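Local coordinates for protein D-galactonate dehydratase family member Dd703_0947 (Dickeya dadantii, PDB 4IHC) that dehydrates D-mannonate and D-gluconate to 2-dehydro-3-deoxy-D-gluconate with low activity, using one magnesium ion per subunit, at residues P132-L137 with N361-M366; E242-V247 with Q267-E272; L271-A276 with I294-L299; R384-G389 with T413-Y418. All coordinates share one frame; numbering follows the deposited sequence.

Contact 1 (P132-L137 with N361-M366); sequences PVYELL and NMHLDM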
loop_
_atom_site.group_PDB
_atom_site.type_symbol
_atom_site.label_atom_id
_atom_site.label_comp_id
_atom_site.label_asym_id
_atom_site.label_seq_id
_atom_site.Cartn_x
_atom_site.Cartn_y
_atom_site.Cartn_z
ATOM N N PRO A 132 5.319 46.604 3.337
ATOM C CA PRO A 132 4.444 45.817 2.460
ATOM C C PRO A 132 4.174 44.428 3.042
ATOM O O PRO A 132 4.943 43.950 3.880
ATOM C CB PRO A 132 5.263 45.683 1.170
ATOM C CG PRO A 132 6.246 46.835 1.194
ATOM C CD PRO A 132 6.550 47.075 2.645
ATOM N N VAL A 133 3.107 43.762 2.606
ATOM C CA VAL A 133 2.771 42.460 3.213
ATOM C C VAL A 133 3.873 41.450 2.898
ATOM O O VAL A 133 4.265 40.658 3.750
ATOM C CB VAL A 133 1.351 41.966 2.848
ATOM C CG1 VAL A 133 1.114 40.534 3.311
ATOM C CG2 VAL A 133 0.310 42.836 3.512
ATOM N N TYR A 134 4.442 41.522 1.700
ATOM C CA TYR A 134 5.481 40.564 1.365
ATOM C C TYR A 134 6.675 40.664 2.309
ATOM O O TYR A 134 7.400 39.688 2.475
ATOM C CB TYR A 134 5.904 40.664 -0.112
ATOM C CG TYR A 134 6.515 41.978 -0.505
ATOM C CD1 TYR A 134 7.816 42.307 -0.132
ATOM C CD2 TYR A 134 5.796 42.895 -1.268
ATOM C CE1 TYR A 134 8.379 43.534 -0.496
ATOM C CE2 TYR A 134 6.347 44.118 -1.647
ATOM C CZ TYR A 134 7.644 44.432 -1.258
ATOM O OH TYR A 134 8.197 45.657 -1.631
ATOM N N GLU A 135 6.875 41.825 2.936
ATOM C CA GLU A 135 7.976 41.982 3.897
ATOM C C GLU A 135 7.658 41.274 5.208
ATOM O O GLU A 135 8.540 40.710 5.839
ATOM C CB GLU A 135 8.341 43.460 4.160
ATOM N N LEU A 136 6.399 41.287 5.611
ATOM C CA LEU A 136 5.996 40.562 6.814
ATOM C C LEU A 136 6.029 39.044 6.573
ATOM O O LEU A 136 6.198 38.274 7.512
ATOM C CB LEU A 136 4.592 40.978 7.240
ATOM C CG LEU A 136 4.334 42.457 7.561
ATOM C CD1 LEU A 136 2.830 42.685 7.628
ATOM C CD2 LEU A 136 4.993 42.858 8.866
ATOM N N LEU A 137 5.887 38.617 5.317
ATOM C CA LEU A 137 5.809 37.185 5.008
ATOM C C LEU A 137 7.163 36.547 4.695
ATOM O O LEU A 137 7.217 35.427 4.142
ATOM C CB LEU A 137 4.868 36.919 3.825
ATOM C CG LEU A 137 3.393 37.299 4.008
ATOM C CD1 LEU A 137 2.654 36.975 2.739
ATOM C CD2 LEU A 137 2.763 36.565 5.179
ATOM N N ASN A 361 -2.219 38.025 -4.453
ATOM C CA ASN A 361 -1.500 37.030 -5.231
ATOM C C ASN A 361 -0.018 37.411 -5.246
ATOM O O ASN A 361 0.886 36.580 -5.108
ATOM C CB ASN A 361 -1.995 37.001 -6.696
ATOM C CG ASN A 361 -3.307 36.236 -6.871
ATOM O OD1 ASN A 361 -3.827 35.629 -5.937
ATOM N ND2 ASN A 361 -3.863 36.291 -8.083
ATOM N N MET A 362 0.255 38.678 -5.469
ATOM C CA MET A 362 1.637 39.062 -5.766
ATOM C C MET A 362 2.518 39.218 -4.531
ATOM O O MET A 362 3.724 38.967 -4.578
ATOM C CB MET A 362 1.679 40.301 -6.688
ATOM C CG MET A 362 1.424 39.922 -8.149
ATOM S SD MET A 362 1.214 41.363 -9.217
ATOM C CE MET A 362 0.443 40.612 -10.666
ATOM N N HIS A 363 1.927 39.609 -3.414
ATOM C CA HIS A 363 2.692 39.638 -2.160
ATOM C C HIS A 363 3.037 38.210 -1.702
ATOM O O HIS A 363 4.139 37.946 -1.205
ATOM C CB HIS A 363 1.905 40.425 -1.093
ATOM C CG HIS A 363 1.981 41.904 -1.296
ATOM N ND1 HIS A 363 2.416 42.772 -0.317
ATOM C CD2 HIS A 363 1.722 42.664 -2.387
ATOM C CE1 HIS A 363 2.406 44.005 -0.797
ATOM N NE2 HIS A 363 1.966 43.969 -2.043
ATOM N N LEU A 364 2.103 37.287 -1.893
ATOM C CA LEU A 364 2.414 35.869 -1.738
ATOM C C LEU A 364 3.493 35.433 -2.731
ATOM O O LEU A 364 4.422 34.717 -2.375
ATOM C CB LEU A 364 1.152 35.028 -1.945
ATOM C CG LEU A 364 0.127 35.081 -0.818
ATOM C CD1 LEU A 364 -1.204 34.567 -1.330
ATOM C CD2 LEU A 364 0.614 34.288 0.400
ATOM N N ASP A 365 3.380 35.849 -3.987
ATOM C CA ASP A 365 4.379 35.448 -4.996
ATOM C C ASP A 365 5.797 35.946 -4.641
ATOM O O ASP A 365 6.776 35.221 -4.770
ATOM C CB ASP A 365 3.998 36.008 -6.366
ATOM C CG ASP A 365 2.763 35.348 -6.955
ATOM O OD1 ASP A 365 2.396 34.213 -6.551
ATOM O OD2 ASP A 365 2.152 35.972 -7.843
ATOM N N MET A 366 5.894 37.197 -4.191
ATOM C CA MET A 366 7.171 37.808 -3.833
ATOM C C MET A 366 7.851 37.123 -2.629
ATOM O O MET A 366 9.076 37.162 -2.454
ATOM C CB MET A 366 6.954 39.289 -3.523
ATOM C CG MET A 366 6.772 40.185 -4.748
ATOM S SD MET A 366 8.288 40.432 -5.720
ATOM C CE MET A 366 9.530 39.878 -4.534
#

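Contact 2 (E242-V247 with Q267-E272); sequences EFIHDV and QLFYLE. With MG (magnesium ion), chain I.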
loop_
_atom_site.group_PDB
_atom_site.type_symbol
_atom_site.label_atom_id
_atom_site.label_comp_id
_atom_site.label_asym_id
_atom_site.label_seq_id
_atom_site.Cartn_x
_atom_site.Cartn_y
_atom_site.Cartn_z
ATOM N N GLU A 242 6.971 29.412 -23.371
ATOM C CA GLU A 242 6.375 28.446 -22.458
ATOM C C GLU A 242 4.874 28.435 -22.690
ATOM O O GLU A 242 4.275 29.496 -22.837
ATOM C CB GLU A 242 6.678 28.834 -21.019
ATOM C CG GLU A 242 8.164 28.762 -20.681
ATOM C CD GLU A 242 8.747 27.343 -20.743
ATOM O OE1 GLU A 242 8.010 26.343 -20.533
ATOM O OE2 GLU A 242 9.963 27.222 -21.007
ATOM N N PHE A 243 4.275 27.249 -22.727
ATOM C CA PHE A 243 2.869 27.100 -23.121
ATOM C C PHE A 243 2.129 26.496 -21.989
ATOM O O PHE A 243 2.600 25.544 -21.393
ATOM C CB PHE A 243 2.677 26.114 -24.287
ATOM C CG PHE A 243 3.141 26.628 -25.620
ATOM C CD1 PHE A 243 3.263 27.991 -25.857
ATOM C CD2 PHE A 243 3.387 25.746 -26.660
ATOM C CE1 PHE A 243 3.662 28.465 -27.095
ATOM C CE2 PHE A 243 3.788 26.216 -27.903
ATOM C CZ PHE A 243 3.930 27.578 -28.120
ATOM N N ILE A 244 0.937 27.017 -21.748
ATOM C CA ILE A 244 0.044 26.456 -20.757
ATOM C C ILE A 244 -1.278 26.100 -21.462
ATOM O O ILE A 244 -1.758 26.883 -22.255
ATOM C CB ILE A 244 -0.202 27.501 -19.691
ATOM C CG1 ILE A 244 0.981 27.502 -18.713
ATOM C CG2 ILE A 244 -1.548 27.286 -18.994
ATOM C CD1 ILE A 244 1.005 28.707 -17.809
ATOM N N HIS A 245 -1.858 24.929 -21.186
ATOM C CA HIS A 245 -3.183 24.620 -21.722
ATOM C C HIS A 245 -4.112 24.237 -20.582
ATOM O O HIS A 245 -3.722 23.479 -19.706
ATOM C CB HIS A 245 -3.115 23.474 -22.743
ATOM C CG HIS A 245 -4.432 23.158 -23.373
ATOM N ND1 HIS A 245 -5.063 24.024 -24.249
ATOM C CD2 HIS A 245 -5.249 22.077 -23.251
ATOM C CE1 HIS A 245 -6.222 23.499 -24.621
ATOM N NE2 HIS A 245 -6.351 22.311 -24.048
ATOM N N ASP A 246 -5.336 24.757 -20.618
ATOM C CA ASP A 246 -6.364 24.500 -19.609
ATOM C C ASP A 246 -7.445 23.547 -20.104
ATOM O O ASP A 246 -8.261 23.914 -20.948
ATOM C CB ASP A 246 -7.030 25.832 -19.243
ATOM C CG ASP A 246 -7.701 25.811 -17.869
ATOM O OD1 ASP A 246 -8.072 24.717 -17.380
ATOM O OD2 ASP A 246 -7.902 26.909 -17.288
ATOM N N VAL A 247 -7.457 22.318 -19.583
ATOM C CA VAL A 247 -8.475 21.344 -19.928
ATOM C C VAL A 247 -9.812 21.694 -19.250
ATOM O O VAL A 247 -10.893 21.362 -19.754
ATOM C CB VAL A 247 -8.058 19.925 -19.518
ATOM C CG1 VAL A 247 -9.139 18.909 -19.856
ATOM C CG2 VAL A 247 -6.730 19.528 -20.157
ATOM N N GLN A 267 6.038 19.678 -24.557
ATOM C CA GLN A 267 6.634 20.236 -23.351
ATOM C C GLN A 267 5.918 21.467 -22.790
ATOM O O GLN A 267 6.501 22.551 -22.669
ATOM C CB GLN A 267 8.130 20.496 -23.582
ATOM C CG GLN A 267 8.868 19.167 -23.753
ATOM C CD GLN A 267 10.318 19.325 -24.128
ATOM O OE1 GLN A 267 11.190 19.320 -23.267
ATOM N NE2 GLN A 267 10.585 19.461 -25.422
ATOM N N LEU A 268 4.657 21.286 -22.427
ATOM C CA LEU A 268 3.909 22.340 -21.759
ATOM C C LEU A 268 4.550 22.699 -20.439
ATOM O O LEU A 268 5.182 21.875 -19.797
ATOM C CB LEU A 268 2.438 21.952 -21.524
ATOM C CG LEU A 268 1.605 21.469 -22.720
ATOM C CD1 LEU A 268 0.117 21.541 -22.413
ATOM C CD2 LEU A 268 1.890 22.210 -24.006
ATOM N N PHE A 269 4.381 23.958 -20.045
ATOM C CA PHE A 269 4.757 24.406 -18.715
ATOM C C PHE A 269 3.833 23.735 -17.691
ATOM O O PHE A 269 4.288 23.259 -16.627
ATOM C CB PHE A 269 4.655 25.930 -18.636
ATOM C CG PHE A 269 5.113 26.487 -17.331
ATOM C CD1 PHE A 269 6.468 26.660 -17.074
ATOM C CD2 PHE A 269 4.196 26.845 -16.357
ATOM C CE1 PHE A 269 6.890 27.163 -15.851
ATOM C CE2 PHE A 269 4.620 27.330 -15.133
ATOM C CZ PHE A 269 5.968 27.518 -14.896
ATOM N N TYR A 270 2.533 23.747 -17.994
ATOM C CA TYR A 270 1.600 22.834 -17.337
ATOM C C TYR A 270 0.270 22.629 -18.043
ATOM O O TYR A 270 -0.225 23.512 -18.721
ATOM C CB TYR A 270 1.376 23.180 -15.870
ATOM C CG TYR A 270 0.747 24.524 -15.503
ATOM C CD1 TYR A 270 -0.535 24.882 -15.920
ATOM C CD2 TYR A 270 1.408 25.390 -14.622
ATOM C CE1 TYR A 270 -1.120 26.108 -15.530
ATOM C CE2 TYR A 270 0.828 26.582 -14.214
ATOM C CZ TYR A 270 -0.435 26.937 -14.666
ATOM O OH TYR A 270 -0.981 28.127 -14.234
ATOM N N LEU A 271 -0.281 21.433 -17.877
ATOM C CA LEU A 271 -1.625 21.108 -18.297
ATOM C C LEU A 271 -2.562 21.263 -17.086
ATOM O O LEU A 271 -2.358 20.609 -16.064
ATOM C CB LEU A 271 -1.646 19.676 -18.826
ATOM C CG LEU A 271 -2.983 19.123 -19.368
ATOM C CD1 LEU A 271 -3.453 19.929 -20.559
ATOM C CD2 LEU A 271 -2.841 17.659 -19.768
ATOM N N GLU A 272 -3.571 22.123 -17.211
ATOM C CA GLU A 272 -4.353 22.565 -16.073
ATOM C C GLU A 272 -5.709 21.874 -15.977
ATOM O O GLU A 272 -6.376 21.666 -16.993
ATOM C CB GLU A 272 -4.552 24.086 -16.159
ATOM C CG GLU A 272 -5.585 24.626 -15.202
ATOM C CD GLU A 272 -5.687 26.132 -15.261
ATOM O OE1 GLU A 272 -4.727 26.768 -15.748
ATOM O OE2 GLU A 272 -6.722 26.678 -14.812
HETATM MG MG MG I . -8.414 27.324 -15.377
HETATM O O HOH W 1 6.211 25.282 -22.406
HETATM O O HOH W 2 -9.245 25.529 -15.002
HETATM O O HOH W 3 -10.055 28.049 -15.843
#

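Contact 3 (L271-A276 with I294-L299); sequences LEDPVA and ISMGEL. With MG (magnesium ion), chain I.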
loop_
_atom_site.group_PDB
_atom_site.type_symbol
_atom_site.label_atom_id
_atom_site.label_comp_id
_atom_site.label_asym_id
_atom_site.label_seq_id
_atom_site.Cartn_x
_atom_site.Cartn_y
_atom_site.Cartn_z
ATOM N N LEU A 271 -0.281 21.433 -17.877
ATOM C CA LEU A 271 -1.625 21.108 -18.297
ATOM C C LEU A 271 -2.562 21.263 -17.086
ATOM O O LEU A 271 -2.358 20.609 -16.064
ATOM C CB LEU A 271 -1.646 19.676 -18.826
ATOM C CG LEU A 271 -2.983 19.123 -19.368
ATOM C CD1 LEU A 271 -3.453 19.929 -20.559
ATOM C CD2 LEU A 271 -2.841 17.659 -19.768
ATOM N N GLU A 272 -3.571 22.123 -17.211
ATOM C CA GLU A 272 -4.353 22.565 -16.073
ATOM C C GLU A 272 -5.709 21.874 -15.977
ATOM O O GLU A 272 -6.376 21.666 -16.993
ATOM C CB GLU A 272 -4.552 24.086 -16.159
ATOM C CG GLU A 272 -5.585 24.626 -15.202
ATOM C CD GLU A 272 -5.687 26.132 -15.261
ATOM O OE1 GLU A 272 -4.727 26.768 -15.748
ATOM O OE2 GLU A 272 -6.722 26.678 -14.812
ATOM N N ASP A 273 -6.117 21.540 -14.752
ATOM C CA ASP A 273 -7.438 20.939 -14.499
ATOM C C ASP A 273 -7.805 19.761 -15.433
ATOM O O ASP A 273 -8.844 19.770 -16.063
ATOM C CB ASP A 273 -8.535 22.024 -14.482
ATOM C CG ASP A 273 -8.491 22.913 -13.206
ATOM O OD1 ASP A 273 -7.579 22.740 -12.359
ATOM O OD2 ASP A 273 -9.359 23.813 -13.053
ATOM N N PRO A 274 -6.979 18.702 -15.464
ATOM C CA PRO A 274 -7.358 17.527 -16.243
ATOM C C PRO A 274 -8.595 16.828 -15.670
ATOM O O PRO A 274 -9.298 16.138 -16.401
ATOM C CB PRO A 274 -6.129 16.603 -16.124
ATOM C CG PRO A 274 -5.445 17.048 -14.893
ATOM C CD PRO A 274 -5.671 18.540 -14.820
ATOM N N VAL A 275 -8.870 17.022 -14.385
ATOM C CA VAL A 275 -10.055 16.415 -13.778
ATOM C C VAL A 275 -10.761 17.397 -12.860
ATOM O O VAL A 275 -10.174 18.393 -12.394
ATOM C CB VAL A 275 -9.708 15.147 -12.963
ATOM C CG1 VAL A 275 -8.976 14.124 -13.833
ATOM C CG2 VAL A 275 -8.895 15.500 -11.720
ATOM N N ALA A 276 -12.026 17.111 -12.611
ATOM C CA ALA A 276 -12.836 17.902 -11.712
ATOM C C ALA A 276 -12.390 17.576 -10.286
ATOM O O ALA A 276 -11.859 16.518 -10.031
ATOM C CB ALA A 276 -14.297 17.504 -11.885
ATOM N N ILE A 294 1.356 18.983 -14.252
ATOM C CA ILE A 294 -0.061 19.157 -14.010
ATOM C C ILE A 294 -0.291 20.265 -13.009
ATOM O O ILE A 294 0.456 20.407 -12.051
ATOM C CB ILE A 294 -0.653 17.856 -13.429
ATOM C CG1 ILE A 294 -0.392 16.686 -14.389
ATOM C CG2 ILE A 294 -2.131 18.007 -13.119
ATOM C CD1 ILE A 294 -1.012 16.868 -15.769
ATOM N N SER A 295 -1.337 21.050 -13.221
ATOM C CA SER A 295 -1.761 21.981 -12.197
ATOM C C SER A 295 -3.228 21.756 -11.907
ATOM O O SER A 295 -3.990 21.370 -12.778
ATOM C CB SER A 295 -1.527 23.416 -12.650
ATOM O OG SER A 295 -2.346 23.711 -13.763
ATOM N N MET A 296 -3.618 21.996 -10.665
ATOM C CA MET A 296 -4.980 21.794 -10.233
ATOM C C MET A 296 -5.270 22.849 -9.190
ATOM O O MET A 296 -4.365 23.336 -8.505
ATOM C CB MET A 296 -5.138 20.415 -9.567
ATOM C CG MET A 296 -5.126 19.223 -10.521
ATOM S SD MET A 296 -6.756 18.916 -11.266
ATOM C CE MET A 296 -7.823 18.837 -9.818
ATOM N N GLY A 297 -6.538 23.202 -9.056
ATOM C CA GLY A 297 -6.945 23.817 -7.820
ATOM C C GLY A 297 -7.747 25.095 -7.844
ATOM O O GLY A 297 -8.180 25.550 -6.776
ATOM N N GLU A 298 -7.967 25.695 -9.012
ATOM C CA GLU A 298 -8.754 26.923 -8.979
ATOM C C GLU A 298 -10.139 26.678 -8.344
ATOM O O GLU A 298 -10.638 27.550 -7.633
ATOM C CB GLU A 298 -8.857 27.592 -10.353
ATOM C CG GLU A 298 -9.816 26.891 -11.268
ATOM C CD GLU A 298 -9.784 27.476 -12.667
ATOM O OE1 GLU A 298 -8.675 27.796 -13.165
ATOM O OE2 GLU A 298 -10.870 27.612 -13.261
ATOM N N LEU A 299 -10.728 25.489 -8.558
ATOM C CA LEU A 299 -12.018 25.168 -7.951
ATOM C C LEU A 299 -11.974 24.746 -6.475
ATOM O O LEU A 299 -13.019 24.605 -5.863
ATOM C CB LEU A 299 -12.768 24.089 -8.732
ATOM C CG LEU A 299 -13.459 24.557 -10.023
ATOM C CD1 LEU A 299 -13.895 23.362 -10.854
ATOM C CD2 LEU A 299 -14.657 25.445 -9.711
HETATM MG MG MG I . -8.414 27.324 -15.377
HETATM O O HOH W 4 -9.528 23.043 -10.028
HETATM O O HOH W 5 -6.936 25.503 -11.751
HETATM O O HOH W 2 -9.245 25.529 -15.002
HETATM O O HOH W 3 -10.055 28.049 -15.843
#

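Contact 4 (R384-G389 with T413-Y418); sequences REVFPG and TLAEKY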
loop_
_atom_site.group_PDB
_atom_site.type_symbol
_atom_site.label_atom_id
_atom_site.label_comp_id
_atom_site.label_asym_id
_atom_site.label_seq_id
_atom_site.Cartn_x
_atom_site.Cartn_y
_atom_site.Cartn_z
ATOM N N ARG A 384 -7.638 50.867 -12.849
ATOM C CA ARG A 384 -6.483 51.579 -12.294
ATOM C C ARG A 384 -6.890 52.826 -11.519
ATOM O O ARG A 384 -6.238 53.179 -10.514
ATOM C CB ARG A 384 -5.448 51.899 -13.378
ATOM C CG ARG A 384 -4.611 50.681 -13.786
ATOM C CD ARG A 384 -3.508 51.041 -14.777
ATOM N NE ARG A 384 -4.099 51.317 -16.073
ATOM C CZ ARG A 384 -4.358 50.381 -16.976
ATOM N NH1 ARG A 384 -4.043 49.113 -16.727
ATOM N NH2 ARG A 384 -4.918 50.713 -18.125
ATOM N N GLU A 385 -7.986 53.458 -11.948
ATOM C CA GLU A 385 -8.462 54.694 -11.316
ATOM C C GLU A 385 -9.262 54.385 -10.053
ATOM O O GLU A 385 -9.127 55.066 -9.031
ATOM C CB GLU A 385 -9.285 55.533 -12.307
ATOM C CG GLU A 385 -8.426 56.343 -13.277
ATOM C CD GLU A 385 -9.160 56.753 -14.545
ATOM O OE1 GLU A 385 -10.375 56.491 -14.653
ATOM O OE2 GLU A 385 -8.512 57.331 -15.447
ATOM N N VAL A 386 -10.070 53.334 -10.101
ATOM C CA VAL A 386 -10.822 52.927 -8.904
ATOM C C VAL A 386 -9.929 52.340 -7.806
ATOM O O VAL A 386 -10.200 52.495 -6.601
ATOM C CB VAL A 386 -11.952 51.969 -9.273
ATOM C CG1 VAL A 386 -12.640 51.420 -8.010
ATOM C CG2 VAL A 386 -12.934 52.697 -10.188
ATOM N N PHE A 387 -8.876 51.651 -8.222
ATOM C CA PHE A 387 -7.896 51.081 -7.306
ATOM C C PHE A 387 -6.474 51.608 -7.575
ATOM O O PHE A 387 -5.686 50.962 -8.287
ATOM C CB PHE A 387 -7.878 49.556 -7.441
ATOM C CG PHE A 387 -9.200 48.895 -7.184
ATOM C CD1 PHE A 387 -9.566 48.465 -5.897
ATOM C CD2 PHE A 387 -10.066 48.645 -8.240
ATOM C CE1 PHE A 387 -10.783 47.822 -5.681
ATOM C CE2 PHE A 387 -11.278 47.998 -8.031
ATOM C CZ PHE A 387 -11.646 47.600 -6.750
ATOM N N PRO A 388 -6.152 52.796 -7.045
ATOM C CA PRO A 388 -4.786 53.311 -7.136
ATOM C C PRO A 388 -3.811 52.394 -6.390
ATOM O O PRO A 388 -4.102 51.941 -5.279
ATOM C CB PRO A 388 -4.876 54.660 -6.404
ATOM C CG PRO A 388 -6.313 55.055 -6.515
ATOM C CD PRO A 388 -7.083 53.775 -6.457
ATOM N N GLY A 389 -2.673 52.108 -7.004
ATOM C CA GLY A 389 -1.671 51.247 -6.391
ATOM C C GLY A 389 -1.504 49.923 -7.129
ATOM O O GLY A 389 -0.780 49.035 -6.674
ATOM N N THR A 413 -15.921 56.725 -4.106
ATOM C CA THR A 413 -16.781 57.591 -4.914
ATOM C C THR A 413 -16.808 57.150 -6.368
ATOM O O THR A 413 -17.886 57.024 -6.975
ATOM C CB THR A 413 -16.259 59.035 -4.875
ATOM O OG1 THR A 413 -16.535 59.590 -3.584
ATOM C CG2 THR A 413 -16.900 59.896 -5.978
ATOM N N LEU A 414 -15.619 56.965 -6.936
ATOM C CA LEU A 414 -15.493 56.426 -8.287
ATOM C C LEU A 414 -16.092 55.006 -8.398
ATOM O O LEU A 414 -16.658 54.646 -9.430
ATOM C CB LEU A 414 -14.022 56.387 -8.717
ATOM C CG LEU A 414 -13.684 56.799 -10.150
ATOM C CD1 LEU A 414 -14.401 58.103 -10.500
ATOM C CD2 LEU A 414 -12.185 56.981 -10.272
ATOM N N ALA A 415 -15.960 54.205 -7.341
ATOM C CA ALA A 415 -16.429 52.818 -7.399
ATOM C C ALA A 415 -17.932 52.776 -7.657
ATOM O O ALA A 415 -18.440 51.904 -8.381
ATOM C CB ALA A 415 -16.078 52.075 -6.109
ATOM N N GLU A 416 -18.636 53.734 -7.066
ATOM C CA GLU A 416 -20.098 53.802 -7.162
ATOM C C GLU A 416 -20.583 54.025 -8.587
ATOM O O GLU A 416 -21.748 53.789 -8.896
ATOM C CB GLU A 416 -20.640 54.925 -6.273
ATOM C CG GLU A 416 -20.743 54.606 -4.792
ATOM C CD GLU A 416 -20.892 55.865 -3.950
ATOM O OE1 GLU A 416 -20.493 56.948 -4.432
ATOM O OE2 GLU A 416 -21.401 55.782 -2.811
ATOM N N LYS A 417 -19.693 54.480 -9.455
ATOM C CA LYS A 417 -20.064 54.806 -10.825
ATOM C C LYS A 417 -19.992 53.599 -11.750
ATOM O O LYS A 417 -20.235 53.717 -12.946
ATOM C CB LYS A 417 -19.155 55.896 -11.383
ATOM C CG LYS A 417 -19.356 57.281 -10.800
ATOM C CD LYS A 417 -18.712 58.286 -11.745
ATOM C CE LYS A 417 -17.731 57.570 -12.668
ATOM N NZ LYS A 417 -16.740 58.472 -13.314
ATOM N N TYR A 418 -19.648 52.441 -11.203
ATOM C CA TYR A 418 -19.614 51.221 -12.000
ATOM C C TYR A 418 -20.424 50.125 -11.289
ATOM O O TYR A 418 -19.866 49.184 -10.706
ATOM C CB TYR A 418 -18.170 50.769 -12.232
ATOM C CG TYR A 418 -17.295 51.789 -12.903
ATOM C CD1 TYR A 418 -17.184 51.835 -14.286
ATOM C CD2 TYR A 418 -16.558 52.698 -12.149
ATOM C CE1 TYR A 418 -16.374 52.760 -14.900
ATOM C CE2 TYR A 418 -15.745 53.632 -12.750
ATOM C CZ TYR A 418 -15.660 53.662 -14.122
ATOM O OH TYR A 418 -14.859 54.603 -14.720
HETATM O O HOH W 6 -13.109 56.170 -13.336
#

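Contact 1 (P132-L137 with N361-M366)
His363 pushes its imidazole against the start of helix 133-136, and here the packing is dense. Its ND1 accepts a hydrogen bond from the backbone N of Tyr134 (3.1 Å), with the donor lying 27° out of the ring plane. The N-H groups of a helix's first turn lack carbonyl partners within that helix, so a ring nitrogen suits this place. CD2 of Tyr134 sits 3.5 Å above one face of the imidazole, displaced toward its rim, and the two ring planes are turned 50° apart. CG of Tyr134 stands between its own backbone N and carbonyl carbon (chi1 63°), which brings the phenol back beside His363 and Pro132, whose CB sits over one face of the tyrosine ring, toward its rim. The contact thereby joins the sequence just after helix 108-129 of the N-terminal domain to helix 355-367 of the enolase-type barrel domain. Alongside, CB of Tyr134 and CB of Met366 meet at 3.8 Å. The far side is looser: CD1 of Leu137, a partly exposed residue, reaches CD2 of Leu364 at 4.1 Å. These two branched ends cross at a slant, and Leu364 also leans on Ala331 of helix 328-340.

Contact 2 (E242-V247 with Q267-E272)
Ile244 lies against Tyr270 at the apolar middle of two parallel strands, the two ends of a beta-alpha-beta unit in the enolase-type barrel, connected through helix 253-263. CD1 of Ile244 makes a CH-pi contact over the tyrosine face, 4.1 Å from the ring centroid, while the other branch, CG2, meets CE1. The slim, branched chain lies against the ring face, and the phenol hydroxyl hydrogen-bonds Tyr148. On the other face of the sheet, CD1 of Leu271 approaches the His245 ring at its edge and presses on CG2 of Val247 at an unusually tight 3.3 Å. Backbone hydrogen bonds run from Phe269 N to Phe243 O, His245 N to Tyr270 O (long, 3.3 Å), Glu272 N to His245 O and Val247 N to Glu272 O. At one end a water links OE1 of Glu242, N of Phe243 and O of Gln267. At the other, Asp246 OD2 and Glu272 OE2, their carboxylate planes 39° apart, come within 2.8 Å because both bind magnesium, with Glu298 completing the protein ligands. The ion, and hydrogen bonds from Arg175 and Arg319, probably offset their like charges. Asp246 OD2 binds the ion at 2.0 Å, while OD1 accepts a hydrogen bond from a metal-bound water.

Contact 3 (L271-A276 with I294-L299)
Ile294 starts the pairing, its CG2 resting on CG of Pro274 (3.9 Å) and its CD1 reaching toward CB of Leu271, apolar groups suited to the side of the sheet covered by helices 253-263 and 283-289. Ser295 is gripped through its backbone: its N hydrogen-bonds Leu271 O from above the carbonyl plane, and its O receives Asp273 N at 2.9 Å. Its OG sits 3.3 Å from CB of Glu272 and is buried without a polar partner. These parallel strands and helix 283-289 make another beta-alpha-beta unit of the barrel. Met296 folds back, bent at chi2 and chi3, which carries SD to 3.7 Å from CD of Pro274 and CE to CG2 of Val275; its flexible thioether fits the irregular surface of the loop after the strand. Gly297 has backbone angles that favour glycine, and its N makes a weak bond to Asp273 OD1 (3.5 Å). Glu298 then swings its carboxylate inward: with CG between the backbone N and carbonyl carbon (chi1 76°) and an extended chain beyond, OE1 reaches magnesium at 2.3 Å. Its carboxylate plane stands 69° from that of Glu272, and the ligand oxygens Glu298 OE1 and Glu272 OE2 are 2.8 Å apart; Asp246 completes the protein ligands. Asp273 OD2 accepts a hydrogen bond from one metal-bound water (2.6 Å), and Glu298 OE2, the non-ligand oxygen, from the other. Asp273 thus acts as a second-shell residue; the two carboxylates probably orient and polarise these waters, while the cation offsets the clustered negative charge.

Contact 4 (R384-G389 with T413-Y418)
Val386 and Ala415 bring the two backbones closest, their CA atoms 5.8 Å apart. Phe387 is the first residue to leave helical geometry on one side; on the other, a type I beta turn runs from Ala415 to Tyr418 and is closed by the hydrogen bond from Tyr418 N to Ala415 O. No direct hydrogen bond joins the segments, so apolar side chains carry the contact. Val386 is the hub: with CG1 opposite its backbone N (chi1 174°), that branch meets CB of Ala415 at 4.0 Å, while CG2 touches CE2 of Tyr418 at 3.9 Å and CB of Leu414 at 4.1 Å. A beta-branched residue suits this place because its two methyls serve different partners, and the small alanine lets the backbones come close. Leu414 also reaches past Val386: its CD2 lies 3.8 Å from both O and CB of Glu385. Farther out, one water bridges polar ends, giving a hydrogen bond to Glu385 OE1 and lying in the ring plane of Tyr418, 2.7 Å from its OH. The contact rests on the N-terminal sheet: Ala415 packs on Ile35 and Tyr418 on Thr37, both of strand 29-37, while the side chain of Phe387 packs on Pro355 and Val356 of helix 355-367.

Contacts 2 and 3 form one continuous region: they share Leu271 and Glu272, their centres lie 10 Å apart, and Asp246, Glu272 and Glu298, at or just beyond the ends of three successive barrel strands, meet at a single magnesium ion with two waters common to both. Contact 1 joins the N-terminal domain to helix 355-367 of the barrel, its centre 26 Å from that of contact 2 and 25 Å from that of contact 3; Leu364 is nevertheless only about 11 Å, side chain to side chain, from His348, a probable substrate-binding residue. Contact 4 is remote from the metal, 34 and 33 Å from contacts 2 and 3 between centres. Helix 355-367 also touches Phe387 within contact 4's segment 384-389.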